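Local coordinates for putative mRNA interferase YoeB (Agrobacterium tumefaciens, PDB 6N90), which probably acts as the mRNA-cleaving endonuclease toxin of a type II toxin-antitoxin system of the YoeB family, at residues L3-L7 with S8-D12; Y13-W16 with Q17-A21; I31-A34 with K35-P38. All coordinates share one frame; numbering follows the deposited sequence.

Contact 1: L3-L7 with S8-D12; sequences LVWTL and SSWDD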
loop_
_atom_site.group_PDB
_atom_site.type_symbol
_atom_site.label_atom_id
_atom_site.label_comp_id
_atom_site.label_asym_id
_atom_site.label_seq_id
_atom_site.Cartn_x
_atom_site.Cartn_y
_atom_site.Cartn_z
ATOM N N LEU A 3 -2.270 -4.142 -4.202
ATOM C CA LEU A 3 -2.812 -2.937 -3.609
ATOM C C LEU A 3 -1.931 -1.783 -4.070
ATOM O O LEU A 3 -0.740 -1.779 -3.809
ATOM C CB LEU A 3 -2.842 -3.048 -2.070
ATOM C CG LEU A 3 -3.272 -1.808 -1.305
ATOM C CD1 LEU A 3 -4.674 -1.430 -1.641
ATOM C CD2 LEU A 3 -3.181 -2.113 0.200
ATOM N N VAL A 4 -2.507 -0.831 -4.795
ATOM C CA VAL A 4 -1.757 0.288 -5.366
ATOM C C VAL A 4 -2.154 1.641 -4.768
ATOM O O VAL A 4 -3.315 2.021 -4.778
ATOM C CB VAL A 4 -1.946 0.358 -6.902
ATOM C CG1 VAL A 4 -1.072 1.454 -7.450
ATOM C CG2 VAL A 4 -1.628 -0.997 -7.524
ATOM N N TRP A 5 -1.175 2.353 -4.210
ATOM C CA TRP A 5 -1.392 3.713 -3.728
ATOM C C TRP A 5 -0.739 4.739 -4.635
ATOM O O TRP A 5 0.324 4.514 -5.176
ATOM C CB TRP A 5 -0.788 3.910 -2.343
ATOM C CG TRP A 5 -1.227 2.925 -1.339
ATOM C CD1 TRP A 5 -0.742 1.652 -1.163
ATOM C CD2 TRP A 5 -2.203 3.132 -0.320
ATOM N NE1 TRP A 5 -1.371 1.056 -0.091
ATOM C CE2 TRP A 5 -2.282 1.941 0.434
ATOM C CE3 TRP A 5 -3.043 4.200 0.022
ATOM C CZ2 TRP A 5 -3.152 1.798 1.518
ATOM C CZ3 TRP A 5 -3.899 4.051 1.105
ATOM C CH2 TRP A 5 -3.961 2.853 1.825
ATOM N N THR A 6 -1.332 5.915 -4.699
ATOM C CA THR A 6 -0.667 7.050 -5.326
ATOM C C THR A 6 0.190 7.810 -4.323
ATOM O O THR A 6 0.178 7.499 -3.128
ATOM C CB THR A 6 -1.691 8.001 -5.937
ATOM O OG1 THR A 6 -2.526 8.523 -4.898
ATOM C CG2 THR A 6 -2.551 7.237 -6.945
ATOM N N LEU A 7 0.937 8.795 -4.810
ATOM C CA LEU A 7 1.693 9.682 -3.923
ATOM C C LEU A 7 0.761 10.296 -2.892
ATOM O O LEU A 7 1.033 10.253 -1.687
ATOM C CB LEU A 7 2.401 10.786 -4.715
ATOM C CG LEU A 7 3.673 10.393 -5.473
ATOM C CD1 LEU A 7 4.237 11.589 -6.232
ATOM C CD2 LEU A 7 4.719 9.809 -4.519
ATOM N N SER A 8 -0.360 10.846 -3.355
ATOM C CA SER A 8 -1.244 11.557 -2.436
ATOM C C SER A 8 -2.042 10.633 -1.507
ATOM O O SER A 8 -2.249 10.974 -0.333
ATOM C CB SER A 8 -2.209 12.471 -3.212
ATOM O OG SER A 8 -3.073 11.728 -4.034
ATOM N N SER A 9 -2.490 9.477 -1.993
ATOM C CA SER A 9 -3.286 8.623 -1.120
ATOM C C SER A 9 -2.383 7.997 -0.037
ATOM O O SER A 9 -2.799 7.851 1.122
ATOM C CB SER A 9 -4.066 7.545 -1.907
ATOM O OG SER A 9 -3.239 6.559 -2.505
ATOM N N TRP A 10 -1.143 7.670 -0.385
ATOM C CA TRP A 10 -0.226 7.146 0.641
ATOM C C TRP A 10 0.118 8.225 1.669
ATOM O O TRP A 10 0.198 7.957 2.879
ATOM C CB TRP A 10 1.055 6.589 0.009
ATOM C CG TRP A 10 1.958 5.918 1.036
ATOM C CD1 TRP A 10 3.186 6.374 1.485
ATOM C CD2 TRP A 10 1.694 4.701 1.763
ATOM N NE1 TRP A 10 3.688 5.506 2.442
ATOM C CE2 TRP A 10 2.799 4.476 2.624
ATOM C CE3 TRP A 10 0.643 3.774 1.761
ATOM C CZ2 TRP A 10 2.879 3.360 3.455
ATOM C CZ3 TRP A 10 0.720 2.666 2.598
ATOM C CH2 TRP A 10 1.830 2.474 3.444
ATOM N N ASP A 11 0.284 9.457 1.203
ATOM C CA ASP A 11 0.551 10.567 2.120
ATOM C C ASP A 11 -0.588 10.743 3.118
ATOM O O ASP A 11 -0.355 10.910 4.318
ATOM C CB ASP A 11 0.790 11.866 1.341
ATOM C CG ASP A 11 2.223 11.994 0.862
ATOM O OD1 ASP A 11 3.114 11.360 1.483
ATOM O OD2 ASP A 11 2.455 12.730 -0.122
ATOM N N ASP A 12 -1.825 10.687 2.636
ATOM C CA ASP A 12 -2.931 10.807 3.564
ATOM C C ASP A 12 -3.102 9.613 4.478
ATOM O O ASP A 12 -3.546 9.773 5.623
ATOM C CB ASP A 12 -4.208 11.072 2.807
ATOM C CG ASP A 12 -4.301 12.514 2.349
ATOM O OD1 ASP A 12 -3.637 13.398 2.961
ATOM O OD2 ASP A 12 -5.030 12.754 1.373
HETATM O O HOH W 1 -4.483 9.975 -5.950
#
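S9 OG is gripped from two directions: it accepts T6 N at 3.0 Å, and it also hydrogen-bonds to V81 O of the neighbouring strand 76-84. With the reciprocal bond, S9 N to T6 OG1 at 3.1 Å and a fairly straight 161°, this makes a capping box, T6 being the N-cap of the helix that follows strand 2-5. The T6 bond onto S9 OG is more bent, 141° at the hydrogen. Both hydroxyls sit between their own backbone N and carbonyl carbon, a torsion that folds each oxygen back against the main chain and so lets the two residues cap each other. Within the first turn W10 N donates to T6 O and D11 N to L7 O, the standard helical spacing.

A water 2.7 Å from T6 OG1 also reaches S8 OG, linking the N-cap hydroxyl to exposed S8.

On the buried side the two indoles meet in a T-shaped stack. The benzo edge of W10 is directed at one face of W5, with the planes 72° apart. The centroids of the W5 five-membered ring and the W10 six-membered ring are separated by 4.8 Å. S9 OG takes a different approach to W5, lying at the edge of that ring, near its plane, and 3.5 Å from W5 CE3. Around the pair, Y13 of the same helix meets both indoles, and W5 of the second subunit meets W5, where L3, V4 and W5 continue the sheet as an antiparallel ladder across the dimer interface. In the stack itself, W10 CE3 stands over the centre of the W5 indole, 3.6 Å from W5 CD2.

Contact 2: Y13-W16 with Q17-A21; sequences YEFW and QRTDA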
loop_
_atom_site.group_PDB
_atom_site.type_symbol
_atom_site.label_atom_id
_atom_site.label_comp_id
_atom_site.label_asym_id
_atom_site.label_seq_id
_atom_site.Cartn_x
_atom_site.Cartn_y
_atom_site.Cartn_z
ATOM N N TYR A 13 -2.751 8.419 3.992
ATOM C CA TYR A 13 -2.762 7.237 4.868
ATOM C C TYR A 13 -1.725 7.402 5.969
ATOM O O TYR A 13 -2.000 7.092 7.118
ATOM C CB TYR A 13 -2.475 5.980 4.063
ATOM C CG TYR A 13 -2.590 4.644 4.786
ATOM C CD1 TYR A 13 -3.829 4.117 5.154
ATOM C CD2 TYR A 13 -1.455 3.866 4.983
ATOM C CE1 TYR A 13 -3.920 2.852 5.761
ATOM C CE2 TYR A 13 -1.528 2.620 5.593
ATOM C CZ TYR A 13 -2.752 2.122 5.991
ATOM O OH TYR A 13 -2.803 0.872 6.581
ATOM N N GLU A 14 -0.578 7.975 5.618
ATOM C CA GLU A 14 0.468 8.240 6.592
ATOM C C GLU A 14 -0.067 9.257 7.600
ATOM O O GLU A 14 0.134 9.111 8.806
ATOM C CB GLU A 14 1.721 8.782 5.905
ATOM C CG GLU A 14 2.650 7.705 5.368
ATOM C CD GLU A 14 4.066 7.841 5.892
ATOM O OE1 GLU A 14 4.241 8.399 6.996
ATOM O OE2 GLU A 14 5.003 7.390 5.201
ATOM N N PHE A 15 -0.750 10.285 7.099
ATOM C CA PHE A 15 -1.334 11.307 7.963
ATOM C C PHE A 15 -2.222 10.662 9.017
ATOM O O PHE A 15 -2.158 11.016 10.206
ATOM C CB PHE A 15 -2.137 12.315 7.136
ATOM C CG PHE A 15 -2.950 13.260 7.971
ATOM C CD1 PHE A 15 -2.380 14.417 8.464
ATOM C CD2 PHE A 15 -4.285 12.992 8.259
ATOM C CE1 PHE A 15 -3.141 15.319 9.246
ATOM C CE2 PHE A 15 -5.046 13.888 9.037
ATOM C CZ PHE A 15 -4.462 15.053 9.525
ATOM N N TRP A 16 -3.016 9.669 8.602
ATOM C CA TRP A 16 -3.882 9.020 9.563
ATOM C C TRP A 16 -3.049 8.243 10.594
ATOM O O TRP A 16 -3.377 8.237 11.792
ATOM C CB TRP A 16 -4.889 8.104 8.869
ATOM C CG TRP A 16 -5.977 8.868 8.100
ATOM C CD1 TRP A 16 -6.316 8.706 6.795
ATOM C CD2 TRP A 16 -6.852 9.876 8.622
ATOM N NE1 TRP A 16 -7.346 9.558 6.461
ATOM C CE2 TRP A 16 -7.692 10.289 7.565
ATOM C CE3 TRP A 16 -7.005 10.476 9.875
ATOM C CZ2 TRP A 16 -8.672 11.275 7.726
ATOM C CZ3 TRP A 16 -7.971 11.456 10.032
ATOM C CH2 TRP A 16 -8.801 11.840 8.959
ATOM N N GLN A 17 -1.965 7.618 10.126
ATOM C CA GLN A 17 -1.056 6.893 11.015
ATOM C C GLN A 17 -0.512 7.831 12.089
ATOM O O GLN A 17 -0.300 7.409 13.219
ATOM C CB GLN A 17 0.103 6.265 10.244
ATOM C CG GLN A 17 -0.351 5.171 9.293
ATOM C CD GLN A 17 0.798 4.296 8.839
ATOM O OE1 GLN A 17 1.863 4.255 9.470
ATOM N NE2 GLN A 17 0.572 3.552 7.796
ATOM N N ARG A 18 -0.292 9.089 11.709
ATOM C CA ARG A 18 0.298 10.086 12.611
ATOM C C ARG A 18 -0.719 10.741 13.542
ATOM O O ARG A 18 -0.328 11.339 14.540
ATOM C CB ARG A 18 1.003 11.196 11.823
ATOM C CG ARG A 18 2.309 10.814 11.208
ATOM C CD ARG A 18 2.753 11.894 10.256
ATOM N NE ARG A 18 4.107 11.678 9.767
ATOM C CZ ARG A 18 4.660 12.376 8.786
ATOM N NH1 ARG A 18 3.965 13.326 8.180
ATOM N NH2 ARG A 18 5.905 12.118 8.404
ATOM N N THR A 19 -2.008 10.649 13.215
ATOM C CA THR A 19 -3.007 11.435 13.957
ATOM C C THR A 19 -4.220 10.668 14.472
ATOM O O THR A 19 -4.791 11.050 15.483
ATOM C CB THR A 19 -3.545 12.599 13.104
ATOM O OG1 THR A 19 -4.281 12.066 11.988
ATOM C CG2 THR A 19 -2.396 13.488 12.608
ATOM N N ASP A 20 -4.658 9.625 13.771
ATOM C CA ASP A 20 -5.798 8.839 14.256
ATOM C C ASP A 20 -5.769 7.380 13.787
ATOM O O ASP A 20 -6.235 7.049 12.692
ATOM C CB ASP A 20 -7.117 9.483 13.834
ATOM C CG ASP A 20 -8.281 9.028 14.695
ATOM O OD1 ASP A 20 -8.073 8.119 15.535
ATOM O OD2 ASP A 20 -9.395 9.569 14.538
ATOM N N ALA A 21 -5.257 6.497 14.638
ATOM C CA ALA A 21 -5.102 5.095 14.268
ATOM C C ALA A 21 -6.438 4.395 14.020
ATOM O O ALA A 21 -6.489 3.360 13.347
ATOM C CB ALA A 21 -4.310 4.353 15.334
#
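The F15 ring carries T19 over one face: T19 OG1 stands 3.5 Å above the plane, offset toward the rim, while T19 CG2 makes a CH-pi contact 4.1 Å from the ring centroid and 20° off its normal. R85 adds a cation-pi contact to F15. Over one face of W16 lies F15 CD2, 4.0 Å above the plane and offset toward the rim, while T19 OG1 and D20 CB approach obliquely at W16 CE3; W16 NE1 donates to C84 O. At Y13, the amide of Q17 is turned 80° from the ring and brings NE2 to 3.2 Å from Y13 CE2. The polar ends of that pair are engaged at the dimer interface: Q17 NE2 bonds to Y13 OH of the second subunit, and Y13 OH to N28 OD1 of its own chain.

E14 OE1 lies over one face of the R18 guanidinium, 4.3 Å from R18 NE, so only the charges interact and no N-H points at it; E14 OE2 is salt-bridged to R32 of the second subunit.

T19 OG1, set between its backbone N and carbonyl carbon (chi1 66°), donates to F15 O from above the carbonyl plane. W16 O takes both T19 N and D20 N, the latter at 2.7 Å. Such doubled acceptance and side-chain capture of a carbonyl fit the C-terminal turn of helix 7-19, which ends where D20 becomes the N-cap of helix 21-36.

Contact 3: I31-A34 with K35-P38; sequences IRNA and KRTP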
loop_
_atom_site.group_PDB
_atom_site.type_symbol
_atom_site.label_atom_id
_atom_site.label_comp_id
_atom_site.label_asym_id
_atom_site.label_seq_id
_atom_site.Cartn_x
_atom_site.Cartn_y
_atom_site.Cartn_z
ATOM N N ILE A 31 -10.292 -1.711 2.689
ATOM C CA ILE A 31 -9.409 -2.393 1.738
ATOM C C ILE A 31 -9.694 -3.905 1.685
ATOM O O ILE A 31 -9.950 -4.478 0.588
ATOM C CB ILE A 31 -7.925 -2.138 2.097
ATOM C CG1 ILE A 31 -7.571 -0.673 1.855
ATOM C CG2 ILE A 31 -6.971 -3.074 1.302
ATOM C CD1 ILE A 31 -6.197 -0.276 2.283
ATOM N N ARG A 32 -9.658 -4.536 2.859
ATOM C CA ARG A 32 -9.944 -5.962 3.000
ATOM C C ARG A 32 -11.280 -6.291 2.315
ATOM O O ARG A 32 -11.380 -7.247 1.545
ATOM C CB ARG A 32 -9.980 -6.355 4.486
ATOM C CG ARG A 32 -9.868 -7.855 4.786
ATOM C CD ARG A 32 -9.754 -8.066 6.329
ATOM N NE ARG A 32 -8.737 -7.173 6.900
ATOM C CZ ARG A 32 -8.941 -6.288 7.879
ATOM N NH1 ARG A 32 -10.133 -6.171 8.456
ATOM N NH2 ARG A 32 -7.942 -5.531 8.326
ATOM N N ASN A 33 -12.291 -5.457 2.559
ATOM C CA ASN A 33 -13.636 -5.735 2.056
ATOM C C ASN A 33 -13.725 -5.533 0.543
ATOM O O ASN A 33 -14.314 -6.358 -0.169
ATOM C CB ASN A 33 -14.669 -4.855 2.771
ATOM C CG ASN A 33 -15.197 -5.480 4.066
ATOM O OD1 ASN A 33 -16.283 -6.062 4.083
ATOM N ND2 ASN A 33 -14.436 -5.348 5.158
ATOM N N ALA A 34 -13.114 -4.458 0.049
ATOM C CA ALA A 34 -13.174 -4.136 -1.380
ATOM C C ALA A 34 -12.380 -5.136 -2.222
ATOM O O ALA A 34 -12.689 -5.356 -3.398
ATOM C CB ALA A 34 -12.675 -2.715 -1.624
ATOM N N LYS A 35 -11.332 -5.717 -1.636
ATOM C CA LYS A 35 -10.574 -6.745 -2.339
ATOM C C LYS A 35 -11.438 -7.999 -2.491
ATOM O O LYS A 35 -11.376 -8.663 -3.524
ATOM C CB LYS A 35 -9.263 -7.057 -1.616
ATOM C CG LYS A 35 -8.166 -6.069 -1.941
ATOM C CD LYS A 35 -7.061 -6.041 -0.865
ATOM C CE LYS A 35 -6.656 -7.418 -0.437
ATOM N NZ LYS A 35 -5.739 -7.382 0.777
ATOM N N ARG A 36 -12.270 -8.288 -1.489
ATOM C CA ARG A 36 -13.182 -9.440 -1.530
ATOM C C ARG A 36 -14.411 -9.198 -2.421
ATOM O O ARG A 36 -14.690 -9.960 -3.351
ATOM C CB ARG A 36 -13.652 -9.809 -0.118
ATOM C CG ARG A 36 -12.642 -10.573 0.708
ATOM C CD ARG A 36 -13.214 -10.913 2.080
ATOM N NE ARG A 36 -13.525 -9.703 2.842
ATOM C CZ ARG A 36 -13.143 -9.477 4.096
ATOM N NH1 ARG A 36 -12.426 -10.381 4.753
ATOM N NH2 ARG A 36 -13.478 -8.340 4.694
ATOM N N THR A 37 -15.151 -8.144 -2.095
ATOM C CA THR A 37 -16.371 -7.780 -2.793
ATOM C C THR A 37 -16.293 -6.314 -3.224
ATOM O O THR A 37 -16.787 -5.452 -2.528
ATOM C CB THR A 37 -17.611 -7.991 -1.892
ATOM O OG1 THR A 37 -17.440 -7.286 -0.650
ATOM C CG2 THR A 37 -17.791 -9.466 -1.577
ATOM N N PRO A 38 -15.684 -6.033 -4.381
ATOM C CA PRO A 38 -15.460 -4.636 -4.800
ATOM C C PRO A 38 -16.706 -3.754 -4.792
ATOM O O PRO A 38 -16.605 -2.568 -4.507
ATOM C CB PRO A 38 -14.930 -4.783 -6.223
ATOM C CG PRO A 38 -14.309 -6.105 -6.248
ATOM C CD PRO A 38 -15.076 -6.989 -5.314
#
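The C-terminal turn of helix 21-36 runs out here into the loop that begins at T37, the first residue to leave helical backbone angles. N33 O receives T37 N at 2.8 Å in an almost straight bond (171° at the hydrogen), the last i to i+4 bond of the helix. Two residues earlier K35 N donates to I31 O at 2.9 Å, whereas the next bond, R36 N to R32 O, is weak. The hydroxyl of T37 bonds to A40 O, linking T37 to A40 a few residues on in the loop.

R36 doubles back along the helix because its chain bends at chi3 (-62°). The bend lays its guanidinium beside R32, the two side chains pointing the same way; R36 NH1 touches the aliphatic part of R32 at CG, 3.6 Å away, with R32 O over one face of the guanidinium. At its edge, near the plane, R36 NH2 meets N33 ND2. Both are donors, so this approach is not a bond, and the amide plane stands 84° from the guanidinium; N33 ND2 donates instead to D29 O. R32 NH1 forms a salt bridge with D29 OD1.

On the sheet side, I31 packs on L3 and W5 of strand 2-5, while A34 reaches Y68 of strand 64-73. K35 folds its chain over I31, with K35 CD resting 3.7 Å from I31 CG2. Proline has no amide hydrogen, so P38 cannot extend the helical bonding to A34 O; what remains is a CA-H...O contact, P38 CA lying 3.2 Å from A34 O.

From the N terminus the three contacts follow in series, with none nested and none crossing. Contact 1 closes the turn from strand 2-5 into helix 7-19, contact 2 finishes that helix at the junction with helix 21-36, and contact 3 finishes the second helix. Contacts 1 and 2 touch through W5 CH2 and Y13 CD1, 3.6 Å apart. Contacts 1 and 3, their centres about 17 Å apart, meet where W5 CZ2 lies 3.8 Å from I31 CD1, joining strand 2-5 to helix 21-36. Contacts 2 and 3 do not touch, their nearest atoms being about 5 Å apart, but both, like contact 1, border the second subunit.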